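Local structure of Endonuclease/exonuclease/phosphatase domain-containing protein (Enterococcus faecalis, 3L1W) at residues A[74-78]-A[111-117]; A[125-129]-A[155-160]; A[189-195]-A[224-229]. The protein belongs to the endonuclease/exonuclease/phosphatase family with a DNase I-like fold and is probably a phosphoesterase, perhaps a 3'-5' RNA exonuclease, though its function is unproven. All coordinates share one frame; numbering follows the deposited sequence. Where two conformers were deposited one is given.

Contact 1 of 3, residues A[74-78]-A[111-117]; sequences LAILY and IALWGLF. With EDO (1,2-ethanediol), chain K.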
ATOM      1  N   LEU A  74     -12.876   3.462 -21.127  1.00 16.14           N
ATOM      2  CA  LEU A  74     -12.333   4.059 -19.920  1.00 14.14           C
ATOM      3  C   LEU A  74     -13.365   3.893 -18.823  1.00 16.34           C
ATOM      4  O   LEU A  74     -14.554   3.710 -19.097  1.00 16.13           O
ATOM      5  CB  LEU A  74     -12.089   5.548 -20.128  1.00 15.38           C
ATOM      6  CG  LEU A  74     -11.177   5.961 -21.276  1.00 16.09           C
ATOM      7  CD1 LEU A  74     -11.080   7.482 -21.364  1.00 17.11           C
ATOM      8  CD2 LEU A  74      -9.787   5.327 -21.114  1.00 17.38           C
ATOM      9  N   ALA A  75     -12.917   3.952 -17.573  1.00 14.46           N
ATOM     10  CA  ALA A  75     -13.851   3.929 -16.459  1.00 15.05           C
ATOM     11  C   ALA A  75     -13.391   4.892 -15.395  1.00 15.32           C
ATOM     12  O   ALA A  75     -12.198   5.211 -15.284  1.00 14.90           O
ATOM     13  CB  ALA A  75     -13.971   2.504 -15.872  1.00 15.40           C
ATOM     14  N   ILE A  76     -14.345   5.378 -14.616  1.00 15.11           N
ATOM     15  CA  ILE A  76     -14.016   6.041 -13.369  1.00 12.77           C
ATOM     16  C   ILE A  76     -14.725   5.271 -12.276  1.00 14.95           C
ATOM     17  O   ILE A  76     -15.949   5.165 -12.281  1.00 16.21           O
ATOM     18  CB  ILE A  76     -14.464   7.515 -13.353  1.00 13.55           C
ATOM     19  CG1 ILE A  76     -13.766   8.287 -14.472  1.00 15.18           C
ATOM     20  CG2 ILE A  76     -14.125   8.145 -11.986  1.00 15.04           C
ATOM     21  CD1 ILE A  76     -14.270   9.714 -14.640  1.00 21.57           C
ATOM     22  N   LEU A  77     -13.941   4.670 -11.386  1.00 14.32           N
ATOM     23  CA  LEU A  77     -14.494   3.953 -10.251  1.00 11.66           C
ATOM     24  C   LEU A  77     -14.560   4.936  -9.101  1.00 13.70           C
ATOM     25  O   LEU A  77     -13.628   5.713  -8.889  1.00 15.65           O
ATOM     26  CB  LEU A  77     -13.579   2.783  -9.863  1.00 16.35           C
ATOM     27  CG  LEU A  77     -13.274   1.758 -10.952  1.00 17.91           C
ATOM     28  CD1 LEU A  77     -12.367   0.653 -10.418  1.00 18.78           C
ATOM     29  CD2 LEU A  77     -14.570   1.172 -11.508  1.00 19.15           C
ATOM     30  N   TYR A  78     -15.651   4.913  -8.350  1.00 14.73           N
ATOM     31  CA  TYR A  78     -15.746   5.790  -7.186  1.00 14.97           C
ATOM     32  C   TYR A  78     -16.578   5.175  -6.077  1.00 13.61           C
ATOM     33  O   TYR A  78     -17.436   4.319  -6.313  1.00 15.74           O
ATOM     34  CB  TYR A  78     -16.269   7.186  -7.573  1.00 14.46           C
ATOM     35  CG  TYR A  78     -17.666   7.205  -8.150  1.00 16.23           C
ATOM     36  CD1 TYR A  78     -18.756   7.565  -7.367  1.00 19.65           C
ATOM     37  CD2 TYR A  78     -17.891   6.866  -9.473  1.00 17.98           C
ATOM     38  CE1 TYR A  78     -20.040   7.596  -7.902  1.00 20.98           C
ATOM     39  CE2 TYR A  78     -19.177   6.894 -10.013  1.00 20.86           C
ATOM     40  CZ  TYR A  78     -20.235   7.256  -9.216  1.00 21.82           C
ATOM     41  OH  TYR A  78     -21.503   7.278  -9.753  1.00 24.11           O
ATOM     42  N   ILE A 111     -11.319   8.475 -26.667  1.00 19.34           N
ATOM     43  CA  ILE A 111     -12.288   9.274 -25.944  1.00 19.97           C
ATOM     44  C   ILE A 111     -11.685   9.833 -24.671  1.00 18.82           C
ATOM     45  O   ILE A 111     -10.651   9.364 -24.187  1.00 18.21           O
ATOM     46  CB  ILE A 111     -13.548   8.470 -25.575  1.00 21.16           C
ATOM     47  CG1 ILE A 111     -13.186   7.275 -24.694  1.00 21.07           C
ATOM     48  CG2 ILE A 111     -14.291   8.021 -26.844  1.00 19.28           C
ATOM     49  CD1 ILE A 111     -14.370   6.738 -23.897  1.00 23.16           C
ATOM     50  N   ALA A 112     -12.329  10.861 -24.146  1.00 16.58           N
ATOM     51  CA  ALA A 112     -12.110  11.257 -22.767  1.00 17.34           C
ATOM     52  C   ALA A 112     -13.407  11.037 -22.021  1.00 18.64           C
ATOM     53  O   ALA A 112     -14.499  11.259 -22.555  1.00 19.30           O
ATOM     54  CB  ALA A 112     -11.673  12.710 -22.670  1.00 19.18           C
ATOM     55  N   LEU A 113     -13.275  10.594 -20.776  1.00 17.62           N
ATOM     56  CA  LEU A 113     -14.417  10.349 -19.908  1.00 16.71           C
ATOM     57  C   LEU A 113     -14.249  11.280 -18.720  1.00 19.24           C
ATOM     58  O   LEU A 113     -13.185  11.313 -18.104  1.00 17.06           O
ATOM     59  CB  LEU A 113     -14.401   8.888 -19.430  1.00 14.65           C
ATOM     60  CG  LEU A 113     -15.436   8.464 -18.377  1.00 16.09           C
ATOM     61  CD1 LEU A 113     -16.864   8.661 -18.888  1.00 18.88           C
ATOM     62  CD2 LEU A 113     -15.216   7.018 -17.886  1.00 16.11           C
ATOM     63  N   TRP A 114     -15.286  12.041 -18.389  1.00 17.18           N
ATOM     64  CA  TRP A 114     -15.182  12.961 -17.261  1.00 17.20           C
ATOM     65  C   TRP A 114     -16.366  12.825 -16.304  1.00 21.43           C
ATOM     66  O   TRP A 114     -17.429  12.289 -16.660  1.00 19.50           O
ATOM     67  CB  TRP A 114     -15.050  14.406 -17.770  1.00 15.76           C
ATOM     68  CG  TRP A 114     -16.248  14.842 -18.570  1.00 18.20           C
ATOM     69  CD1 TRP A 114     -16.418  14.739 -19.921  1.00 16.88           C
ATOM     70  CD2 TRP A 114     -17.451  15.431 -18.059  1.00 18.19           C
ATOM     71  NE1 TRP A 114     -17.654  15.224 -20.280  1.00 19.34           N
ATOM     72  CE2 TRP A 114     -18.304  15.658 -19.155  1.00 20.09           C
ATOM     73  CE3 TRP A 114     -17.888  15.783 -16.778  1.00 21.90           C
ATOM     74  CZ2 TRP A 114     -19.571  16.227 -19.010  1.00 21.76           C
ATOM     75  CZ3 TRP A 114     -19.140  16.346 -16.635  1.00 20.60           C
ATOM     76  CH2 TRP A 114     -19.969  16.566 -17.745  1.00 24.96           C
ATOM     77  N   GLY A 115     -16.163  13.302 -15.081  1.00 19.16           N
ATOM     78  CA  GLY A 115     -17.224  13.348 -14.091  1.00 19.32           C
ATOM     79  C   GLY A 115     -17.090  14.577 -13.219  1.00 20.30           C
ATOM     80  O   GLY A 115     -15.975  15.007 -12.892  1.00 19.03           O
ATOM     81  N   LEU A 116     -18.230  15.160 -12.865  1.00 20.46           N
ATOM     82  CA  LEU A 116     -18.270  16.227 -11.879  1.00 21.43           C
ATOM     83  C   LEU A 116     -18.715  15.576 -10.582  1.00 18.20           C
ATOM     84  O   LEU A 116     -19.770  14.935 -10.531  1.00 20.56           O
ATOM     85  CB  LEU A 116     -19.249  17.322 -12.308  1.00 19.67           C
ATOM     86  CG  LEU A 116     -19.191  18.619 -11.497  1.00 24.21           C
ATOM     87  CD1 LEU A 116     -17.853  19.331 -11.718  1.00 24.58           C
ATOM     88  CD2 LEU A 116     -20.360  19.530 -11.856  1.00 23.72           C
ATOM     89  N   PHE A 117     -17.892  15.718  -9.548  1.00 18.57           N
ATOM     90  CA  PHE A 117     -18.092  15.012  -8.289  1.00 17.61           C
ATOM     91  C   PHE A 117     -18.193  15.992  -7.132  1.00 21.33           C
ATOM     92  O   PHE A 117     -17.795  17.154  -7.247  1.00 22.89           O
ATOM     93  CB  PHE A 117     -16.920  14.059  -8.021  1.00 17.26           C
ATOM     94  CG  PHE A 117     -16.881  12.861  -8.936  1.00 19.83           C
ATOM     95  CD1 PHE A 117     -16.183  12.905 -10.134  1.00 20.51           C
ATOM     96  CD2 PHE A 117     -17.550  11.693  -8.594  1.00 19.55           C
ATOM     97  CE1 PHE A 117     -16.151  11.801 -10.978  1.00 17.11           C
ATOM     98  CE2 PHE A 117     -17.520  10.584  -9.430  1.00 18.57           C
ATOM     99  CZ  PHE A 117     -16.820  10.634 -10.614  1.00 17.16           C
TER
HETATM  100  C1  EDO K 262     -19.015  17.719 -23.765  1.00 38.48           C
HETATM  101  O1  EDO K 262     -18.999  18.924 -22.985  1.00 48.17           O
HETATM  102  C2  EDO K 262     -18.259  16.634 -23.010  1.00 39.48           C
HETATM  103  O2  EDO K 262     -19.051  15.452 -22.851  1.00 23.82           O
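In the core between the two sheets of this DNase I-like sandwich, Leu74, Ile76 and Tyr78 of one sheet pack against Ile111, Leu113 and Phe117 of the other. The strand segments run nearly parallel, 17° apart, with axes 7.5 Å from each other at closest approach, so side chains rather than backbone bonds join them. Leu74 and Ile111 lie alongside each other, pointing opposite ways: Leu74 CD1 lies 3.9 Å from Ile111 CG1 and 3.4 Å from Ile111 O. A trans chi1 of 173° swings Leu113 CD2 across to the backbone of Leu74 and Ala75, where it sits 3.6 Å from Leu74 O and 3.9 Å from Ile76 CG1. Ile76 splits its two branches, CD1 lying over the backbone at Gly115 and CG2 meeting Phe117 CZ at 3.9 Å. Next comes a T-shaped pair: the edge of Phe117 points at the face of Tyr78, with CE2 of Phe117 3.6 Å from CG of Tyr78 and the planes at 71°. Trp114 turns away from this interface, and its NE1 donates at 2.9 Å to O2 of an ethanediol probably carried in from the crystallisation liquor. Strand 73-78 lies between strands 59-64 and 38-44 in its sheet, whereas strand 111-119 is flanked by 83-92 and 126-132, whose Val128 touches Phe117.

Contact 2 of 3, residues A[125-129]-A[155-160]; sequences PFLVI and KIAQYP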
ATOM      1  N   PRO A 125     -18.275  21.321  -6.014  1.00 33.09           N
ATOM      2  CA  PRO A 125     -17.946  20.222  -6.925  1.00 32.37           C
ATOM      3  C   PRO A 125     -16.504  20.300  -7.406  1.00 29.46           C
ATOM      4  O   PRO A 125     -15.870  21.357  -7.332  1.00 27.29           O
ATOM      5  CB  PRO A 125     -18.878  20.467  -8.121  1.00 37.80           C
ATOM      6  CG  PRO A 125     -19.871  21.480  -7.671  1.00 39.31           C
ATOM      7  CD  PRO A 125     -19.176  22.299  -6.640  1.00 39.77           C
ATOM      8  N   PHE A 126     -15.993  19.176  -7.893  1.00 20.06           N
ATOM      9  CA  PHE A 126     -14.721  19.162  -8.604  1.00 20.80           C
ATOM     10  C   PHE A 126     -14.829  18.299  -9.855  1.00 21.50           C
ATOM     11  O   PHE A 126     -15.683  17.407  -9.941  1.00 22.22           O
ATOM     12  CB  PHE A 126     -13.576  18.685  -7.709  1.00 20.55           C
ATOM     13  CG  PHE A 126     -13.717  17.263  -7.235  1.00 17.44           C
ATOM     14  CD1 PHE A 126     -14.488  16.964  -6.118  1.00 23.51           C
ATOM     15  CD2 PHE A 126     -13.074  16.227  -7.895  1.00 19.39           C
ATOM     16  CE1 PHE A 126     -14.615  15.656  -5.672  1.00 24.51           C
ATOM     17  CE2 PHE A 126     -13.191  14.915  -7.459  1.00 18.87           C
ATOM     18  CZ  PHE A 126     -13.970  14.626  -6.344  1.00 19.99           C
ATOM     19  N   LEU A 127     -13.960  18.575 -10.821  1.00 17.39           N
ATOM     20  CA  LEU A 127     -13.971  17.873 -12.098  1.00 16.33           C
ATOM     21  C   LEU A 127     -12.875  16.814 -12.167  1.00 18.79           C
ATOM     22  O   LEU A 127     -11.723  17.080 -11.806  1.00 19.35           O
ATOM     23  CB  LEU A 127     -13.785  18.884 -13.237  1.00 17.77           C
ATOM     24  CG  LEU A 127     -13.697  18.326 -14.653  1.00 17.63           C
ATOM     25  CD1 LEU A 127     -14.994  17.646 -15.050  1.00 19.63           C
ATOM     26  CD2 LEU A 127     -13.368  19.455 -15.629  1.00 18.68           C
ATOM     27  N   VAL A 128     -13.240  15.612 -12.619  1.00 15.42           N
ATOM     28  CA  VAL A 128     -12.251  14.560 -12.903  1.00 14.68           C
ATOM     29  C   VAL A 128     -12.255  14.256 -14.401  1.00 17.57           C
ATOM     30  O   VAL A 128     -13.315  14.032 -14.985  1.00 17.24           O
ATOM     31  CB  VAL A 128     -12.573  13.276 -12.140  1.00 14.39           C
ATOM     32  CG1 VAL A 128     -11.597  12.155 -12.536  1.00 16.83           C
ATOM     33  CG2 VAL A 128     -12.535  13.520 -10.634  1.00 18.31           C
ATOM     34  N   ILE A 129     -11.076  14.253 -15.024  1.00 15.77           N
ATOM     35  CA  ILE A 129     -10.954  13.951 -16.449  1.00 14.75           C
ATOM     36  C   ILE A 129     -10.016  12.761 -16.610  1.00 14.25           C
ATOM     37  O   ILE A 129      -8.860  12.831 -16.220  1.00 15.95           O
ATOM     38  CB  ILE A 129     -10.364  15.139 -17.243  1.00 16.71           C
ATOM     39  CG1 ILE A 129     -11.175  16.424 -17.003  1.00 17.67           C
ATOM     40  CG2 ILE A 129     -10.307  14.807 -18.729  1.00 16.84           C
ATOM     41  CD1 ILE A 129     -10.512  17.689 -17.570  1.00 18.75           C
ATOM     42  N   LYS A 155     -15.643  24.067 -17.885  1.00 23.42           N
ATOM     43  CA  LYS A 155     -15.666  23.309 -16.640  1.00 22.61           C
ATOM     44  C   LYS A 155     -14.339  23.400 -15.905  1.00 22.13           C
ATOM     45  O   LYS A 155     -14.300  23.547 -14.682  1.00 24.94           O
ATOM     46  CB  LYS A 155     -15.965  21.833 -16.907  1.00 23.47           C
ATOM     47  CG  LYS A 155     -17.367  21.523 -17.378  1.00 31.16           C
ATOM     48  CD  LYS A 155     -17.607  20.014 -17.340  1.00 25.41           C
ATOM     49  CE  LYS A 155     -18.671  19.596 -18.329  1.00 31.12           C
ATOM     50  NZ  LYS A 155     -19.974  20.263 -18.056  1.00 26.24           N
ATOM     51  N   ILE A 156     -13.248  23.277 -16.654  1.00 21.74           N
ATOM     52  CA  ILE A 156     -11.918  23.394 -16.068  1.00 20.04           C
ATOM     53  C   ILE A 156     -11.707  24.764 -15.424  1.00 20.50           C
ATOM     54  O   ILE A 156     -11.119  24.875 -14.352  1.00 24.67           O
ATOM     55  CB  ILE A 156     -10.827  23.138 -17.119  1.00 22.89           C
ATOM     56  CG1 ILE A 156     -10.847  21.669 -17.540  1.00 21.10           C
ATOM     57  CG2 ILE A 156      -9.465  23.465 -16.563  1.00 22.60           C
ATOM     58  CD1 ILE A 156     -10.018  21.403 -18.787  1.00 23.54           C
ATOM     59  N   ALA A 157     -12.199  25.806 -16.074  1.00 22.68           N
ATOM     60  CA  ALA A 157     -12.055  27.153 -15.549  1.00 24.95           C
ATOM     61  C   ALA A 157     -12.861  27.339 -14.267  1.00 28.85           C
ATOM     62  O   ALA A 157     -12.462  28.087 -13.374  1.00 31.93           O
ATOM     63  CB  ALA A 157     -12.487  28.169 -16.603  1.00 25.06           C
ATOM     64  N   GLN A 158     -13.987  26.645 -14.181  1.00 22.67           N
ATOM     65  CA  GLN A 158     -14.947  26.844 -13.100  1.00 28.33           C
ATOM     66  C   GLN A 158     -14.633  26.023 -11.845  1.00 28.39           C
ATOM     67  O   GLN A 158     -14.890  26.469 -10.724  1.00 27.09           O
ATOM     68  CB  GLN A 158     -16.356  26.510 -13.609  1.00 29.58           C
ATOM     69  CG  GLN A 158     -17.477  26.787 -12.616  1.00 42.54           C
ATOM     70  CD  GLN A 158     -18.853  26.588 -13.238  1.00 53.10           C
ATOM     71  OE1 GLN A 158     -19.880  26.683 -12.559  1.00 56.01           O
ATOM     72  NE2 GLN A 158     -18.875  26.309 -14.540  1.00 46.64           N
ATOM     73  N   TYR A 159     -14.080  24.825 -12.026  1.00 22.47           N
ATOM     74  CA  TYR A 159     -13.893  23.907 -10.904  1.00 20.89           C
ATOM     75  C   TYR A 159     -12.442  23.481 -10.669  1.00 22.17           C
ATOM     76  O   TYR A 159     -11.647  23.400 -11.608  1.00 23.47           O
ATOM     77  CB  TYR A 159     -14.708  22.617 -11.117  1.00 22.87           C
ATOM     78  CG  TYR A 159     -16.177  22.819 -11.406  1.00 24.23           C
ATOM     79  CD1 TYR A 159     -17.057  23.193 -10.401  1.00 26.74           C
ATOM     80  CD2 TYR A 159     -16.687  22.609 -12.679  1.00 23.70           C
ATOM     81  CE1 TYR A 159     -18.405  23.374 -10.666  1.00 25.79           C
ATOM     82  CE2 TYR A 159     -18.033  22.790 -12.953  1.00 26.27           C
ATOM     83  CZ  TYR A 159     -18.885  23.166 -11.938  1.00 24.60           C
ATOM     84  OH  TYR A 159     -20.223  23.341 -12.198  1.00 31.75           O
ATOM     85  N   PRO A 160     -12.107  23.153  -9.411  1.00 22.81           N
ATOM     86  CA  PRO A 160     -10.847  22.450  -9.167  1.00 23.16           C
ATOM     87  C   PRO A 160     -10.884  21.178  -9.998  1.00 23.28           C
ATOM     88  O   PRO A 160     -11.928  20.526 -10.036  1.00 19.39           O
ATOM     89  CB  PRO A 160     -10.922  22.088  -7.682  1.00 26.19           C
ATOM     90  CG  PRO A 160     -11.923  23.029  -7.104  1.00 26.25           C
ATOM     91  CD  PRO A 160     -12.921  23.281  -8.191  1.00 26.23           C
TER
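Leu127 meets the far segment in two ways: its backbone N donates to Pro160 O, and its side chain packs against the last helical turn. The hydrogen bond is straight, 2.9 Å from Leu127 N to Pro160 O with 169° at the hydrogen. With CG anti to the backbone N (chi1 177°), the leucine sends CD2 to the helix, 3.7 Å from Lys155 CB and 3.9 Å from Ile156 CG1. Ile129, two residues on along the strand, points the same way and touches the same branch of Ile156 further out, CD1 to CD1 at 3.9 Å, the two side chains crossing at about a right angle. At the other end of segment 125-129, the Pro125 ring lies obliquely against the Tyr159 ring, its CG 3.8 Å from Tyr159 CE1. Pro125 O also lies close to Pro160 CD, at 3.6 Å, and CB of Phe126 rests 3.4 Å from Pro160 O.

Further out, Tyr159 N bonds back to Lys155 O at 3.0 Å and Tyr159 is the first residue to leave helical geometry, so the chain turns out of the helix here. Lys220 NZ holds the carbonyl oxygens of Ile156 and Tyr159, fixing the helix end and the turn together. CG of Gln158 lies over the centre of one face of the Tyr159 ring. The Phe126 ring leads away from this contact, into an edge-to-face pair with Trp222.

This is part of a right-handed beta-alpha-beta crossover: strand 126-132 and the parallel neighbour 161-164 are linked through helices 138-151 and 153-158, and the last of these packs back on the first strand.

Contact 3 of 3, residues A[189-195]-A[224-229]; sequences LATHYGP and VQQTAS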
ATOM      1  N   LEU A 189       5.079  18.023  -6.249  1.00 26.27           N
ATOM      2  CA  LEU A 189       4.541  18.982  -5.289  1.00 21.90           C
ATOM      3  C   LEU A 189       4.702  18.568  -3.832  1.00 26.26           C
ATOM      4  O   LEU A 189       4.586  19.402  -2.928  1.00 29.15           O
ATOM      5  CB  LEU A 189       3.068  19.257  -5.572  1.00 24.33           C
ATOM      6  CG  LEU A 189       2.759  19.980  -6.880  1.00 21.31           C
ATOM      7  CD1 LEU A 189       1.281  20.276  -6.931  1.00 24.50           C
ATOM      8  CD2 LEU A 189       3.590  21.254  -7.016  1.00 24.22           C
ATOM      9  N   ALA A 190       4.962  17.291  -3.598  1.00 21.59           N
ATOM     10  CA  ALA A 190       5.114  16.808  -2.234  1.00 27.35           C
ATOM     11  C   ALA A 190       6.056  15.621  -2.237  1.00 26.45           C
ATOM     12  O   ALA A 190       6.833  15.451  -3.176  1.00 34.32           O
ATOM     13  CB  ALA A 190       3.755  16.426  -1.652  1.00 27.35           C
ATOM     14  N   THR A 191       5.996  14.805  -1.191  1.00 24.23           N
ATOM     15  CA  THR A 191       6.808  13.599  -1.135  0.50 24.60           C
ATOM     16  C   THR A 191       6.221  12.533  -2.058  1.00 23.19           C
ATOM     17  O   THR A 191       5.006  12.338  -2.097  1.00 21.35           O
ATOM     18  CB  THR A 191       6.890  13.053   0.303  0.50 29.65           C
ATOM     19  OG1 THR A 191       7.257  14.114   1.194  0.50 30.31           O
ATOM     20  CG2 THR A 191       7.917  11.934   0.396  0.50 31.87           C
ATOM     21  N   HIS A 192       7.089  11.868  -2.820  1.00 22.88           N
ATOM     22  CA  HIS A 192       6.665  10.794  -3.716  1.00 21.25           C
ATOM     23  C   HIS A 192       7.241   9.453  -3.271  1.00 22.05           C
ATOM     24  O   HIS A 192       8.446   9.331  -3.071  1.00 19.43           O
ATOM     25  CB  HIS A 192       7.096  11.063  -5.158  1.00 20.73           C
ATOM     26  CG  HIS A 192       6.633  10.014  -6.120  1.00 18.09           C
ATOM     27  ND1 HIS A 192       5.333   9.946  -6.575  1.00 17.59           N
ATOM     28  CD2 HIS A 192       7.281   8.965  -6.680  1.00 17.89           C
ATOM     29  CE1 HIS A 192       5.210   8.918  -7.397  1.00 18.20           C
ATOM     30  NE2 HIS A 192       6.376   8.300  -7.469  1.00 17.60           N
ATOM     31  N   TYR A 193       6.372   8.454  -3.128  1.00 17.37           N
ATOM     32  CA  TYR A 193       6.784   7.134  -2.661  1.00 17.24           C
ATOM     33  C   TYR A 193       6.788   6.187  -3.848  1.00 16.43           C
ATOM     34  O   TYR A 193       5.862   6.201  -4.658  1.00 17.63           O
ATOM     35  CB  TYR A 193       5.819   6.631  -1.574  1.00 15.85           C
ATOM     36  CG  TYR A 193       6.173   5.269  -1.010  1.00 18.00           C
ATOM     37  CD1 TYR A 193       7.354   5.075  -0.310  1.00 20.40           C
ATOM     38  CD2 TYR A 193       5.315   4.180  -1.170  1.00 18.73           C
ATOM     39  CE1 TYR A 193       7.686   3.837   0.212  1.00 17.50           C
ATOM     40  CE2 TYR A 193       5.637   2.927  -0.657  1.00 19.30           C
ATOM     41  CZ  TYR A 193       6.822   2.764   0.038  1.00 17.15           C
ATOM     42  OH  TYR A 193       7.178   1.537   0.550  1.00 17.76           O
ATOM     43  N   GLY A 194       7.835   5.378  -3.968  1.00 17.79           N
ATOM     44  CA  GLY A 194       7.947   4.460  -5.082  1.00 16.93           C
ATOM     45  C   GLY A 194       8.654   5.081  -6.274  1.00 17.80           C
ATOM     46  O   GLY A 194       9.174   6.199  -6.198  1.00 19.55           O
ATOM     47  N   PRO A 195       8.677   4.360  -7.396  1.00 18.41           N
ATOM     48  CA  PRO A 195       9.376   4.876  -8.576  1.00 19.94           C
ATOM     49  C   PRO A 195       8.649   6.076  -9.184  1.00 16.54           C
ATOM     50  O   PRO A 195       7.424   6.170  -9.076  1.00 17.31           O
ATOM     51  CB  PRO A 195       9.354   3.683  -9.536  1.00 17.41           C
ATOM     52  CG  PRO A 195       8.130   2.912  -9.155  1.00 17.40           C
ATOM     53  CD  PRO A 195       8.010   3.068  -7.648  1.00 16.99           C
ATOM     54  N   VAL A 224      -1.554  19.205  -2.687  1.00 22.59           N
ATOM     55  CA  VAL A 224      -1.101  17.815  -2.738  1.00 18.61           C
ATOM     56  C   VAL A 224      -0.313  17.448  -1.480  1.00 19.57           C
ATOM     57  O   VAL A 224       0.634  18.148  -1.107  1.00 22.22           O
ATOM     58  CB  VAL A 224      -0.249  17.571  -3.983  1.00 16.50           C
ATOM     59  CG1 VAL A 224       0.263  16.126  -4.010  1.00 17.32           C
ATOM     60  CG2 VAL A 224      -1.073  17.876  -5.225  1.00 19.37           C
ATOM     61  N   GLN A 225      -0.727  16.365  -0.825  1.00 18.21           N
ATOM     62  CA  GLN A 225      -0.103  15.898   0.417  1.00 20.85           C
ATOM     63  C   GLN A 225       0.978  14.857   0.177  1.00 23.85           C
ATOM     64  O   GLN A 225       1.951  14.766   0.936  1.00 24.55           O
ATOM     65  CB  GLN A 225      -1.150  15.299   1.355  1.00 23.36           C
ATOM     66  CG  GLN A 225      -1.917  16.323   2.158  1.00 33.52           C
ATOM     67  CD  GLN A 225      -3.016  16.959   1.359  1.00 42.93           C
ATOM     68  OE1 GLN A 225      -3.014  18.171   1.129  1.00 46.27           O
ATOM     69  NE2 GLN A 225      -3.970  16.143   0.917  1.00 38.38           N
ATOM     70  N   GLN A 226       0.787  14.058  -0.865  1.00 19.56           N
ATOM     71  CA  GLN A 226       1.757  13.052  -1.253  0.50 19.39           C
ATOM     72  C   GLN A 226       1.282  12.298  -2.486  1.00 18.58           C
ATOM     73  O   GLN A 226       0.117  12.389  -2.887  1.00 18.59           O
ATOM     74  CB  GLN A 226       2.008  12.077  -0.117  0.50 20.51           C
ATOM     75  CG  GLN A 226       0.779  11.321   0.308  0.50 16.39           C
ATOM     76  CD  GLN A 226       1.113  10.206   1.270  0.50 30.14           C
ATOM     77  OE1 GLN A 226       1.223   9.048   0.871  0.50 30.23           O
ATOM     78  NE2 GLN A 226       1.288  10.548   2.541  0.50 30.31           N
ATOM     79  N   THR A 227       2.222  11.621  -3.129  1.00 16.88           N
ATOM     80  CA  THR A 227       1.916  10.812  -4.296  1.00 16.31           C
ATOM     81  C   THR A 227       2.677   9.502  -4.160  1.00 15.64           C
ATOM     82  O   THR A 227       3.625   9.413  -3.381  1.00 18.16           O
ATOM     83  CB  THR A 227       2.324  11.505  -5.613  1.00 15.65           C
ATOM     84  OG1 THR A 227       3.710  11.867  -5.554  1.00 17.54           O
ATOM     85  CG2 THR A 227       1.493  12.778  -5.842  1.00 16.92           C
ATOM     86  N   ALA A 228       2.252   8.488  -4.908  1.00 14.76           N
ATOM     87  CA  ALA A 228       2.962   7.206  -4.910  1.00 16.01           C
ATOM     88  C   ALA A 228       2.727   6.424  -6.190  1.00 16.89           C
ATOM     89  O   ALA A 228       1.655   6.503  -6.794  1.00 18.66           O
ATOM     90  CB  ALA A 228       2.547   6.357  -3.701  1.00 15.64           C
ATOM     91  N   SER A 229       3.738   5.661  -6.597  1.00 14.83           N
ATOM     92  CA  SER A 229       3.577   4.645  -7.634  1.00 15.83           C
ATOM     93  C   SER A 229       3.572   3.306  -6.906  1.00 14.91           C
ATOM     94  O   SER A 229       4.502   3.013  -6.152  1.00 17.21           O
ATOM     95  CB  SER A 229       4.736   4.687  -8.628  1.00 16.81           C
ATOM     96  OG  SER A 229       4.698   5.876  -9.404  1.00 18.28           O
TER
HETATM   97  O   HOH W   1       4.130  14.615  -4.461  1.00 25.60           O
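His192 and Thr227 face each other across the parallel pair formed by edge strand 191-193 and its inner neighbour 222-229, and share a side-chain hydrogen bond, ND1 to OG1 at 2.7 Å. With chi1 trans (-178°), the imidazole reaches over to Thr227 and uses its other nitrogen within its own segment: NE2 donates to Pro195 O at 2.9 Å, in the ring plane but from above the carbonyl plane. That oxygen also accepts from Ser229 OG, 2.8 Å away, so two donors grip Pro195 O and both ring nitrogens have partners. Along the backbone, Thr227 N donates to Thr191 O at 3.1 Å, Tyr193 N to Thr227 O at 2.9 Å, and Ser229 N to Tyr193 O at 2.9 Å. A water 3.0 Å from Thr227 OG1 accepts a weak bond from Ala190 N. On the face of Tyr193 and Ala228 the CB atoms touch, and the Tyr193 hydroxyl bonds to Asp232 of the second subunit, whose Phe33 stacks on the tyrosine ring. Strand 191-193 ends one sheet within this chain; strand 222-229 separates it from the antiparallel strand 245-251, where Glu248 and Glu246 pair with the backbone.

Overall arrangement
From the N terminus, contact 1 comes first, closing a 32-residue excursion that includes strand 83-92 and joining the two sheets of the sandwich. Strand 111-119 then turns directly into 126-132, its antiparallel neighbour, so contact 2 opens at once; backbone pairing of Phe117 with Phe126 and of Gly115 with Val128 ties the two together. Contact 2 closes the largely helical connection back to residues 155-160. Contact 3 closes a helix-free 28-residue connection containing strand 215-220, bringing 224-229 beside 189-195 at the end of the sheet that also holds 74-78, about 23 Å from contact 1 between centres. The three are in series, neither nesting nor crossing, and contact 3 adjoins the second subunit.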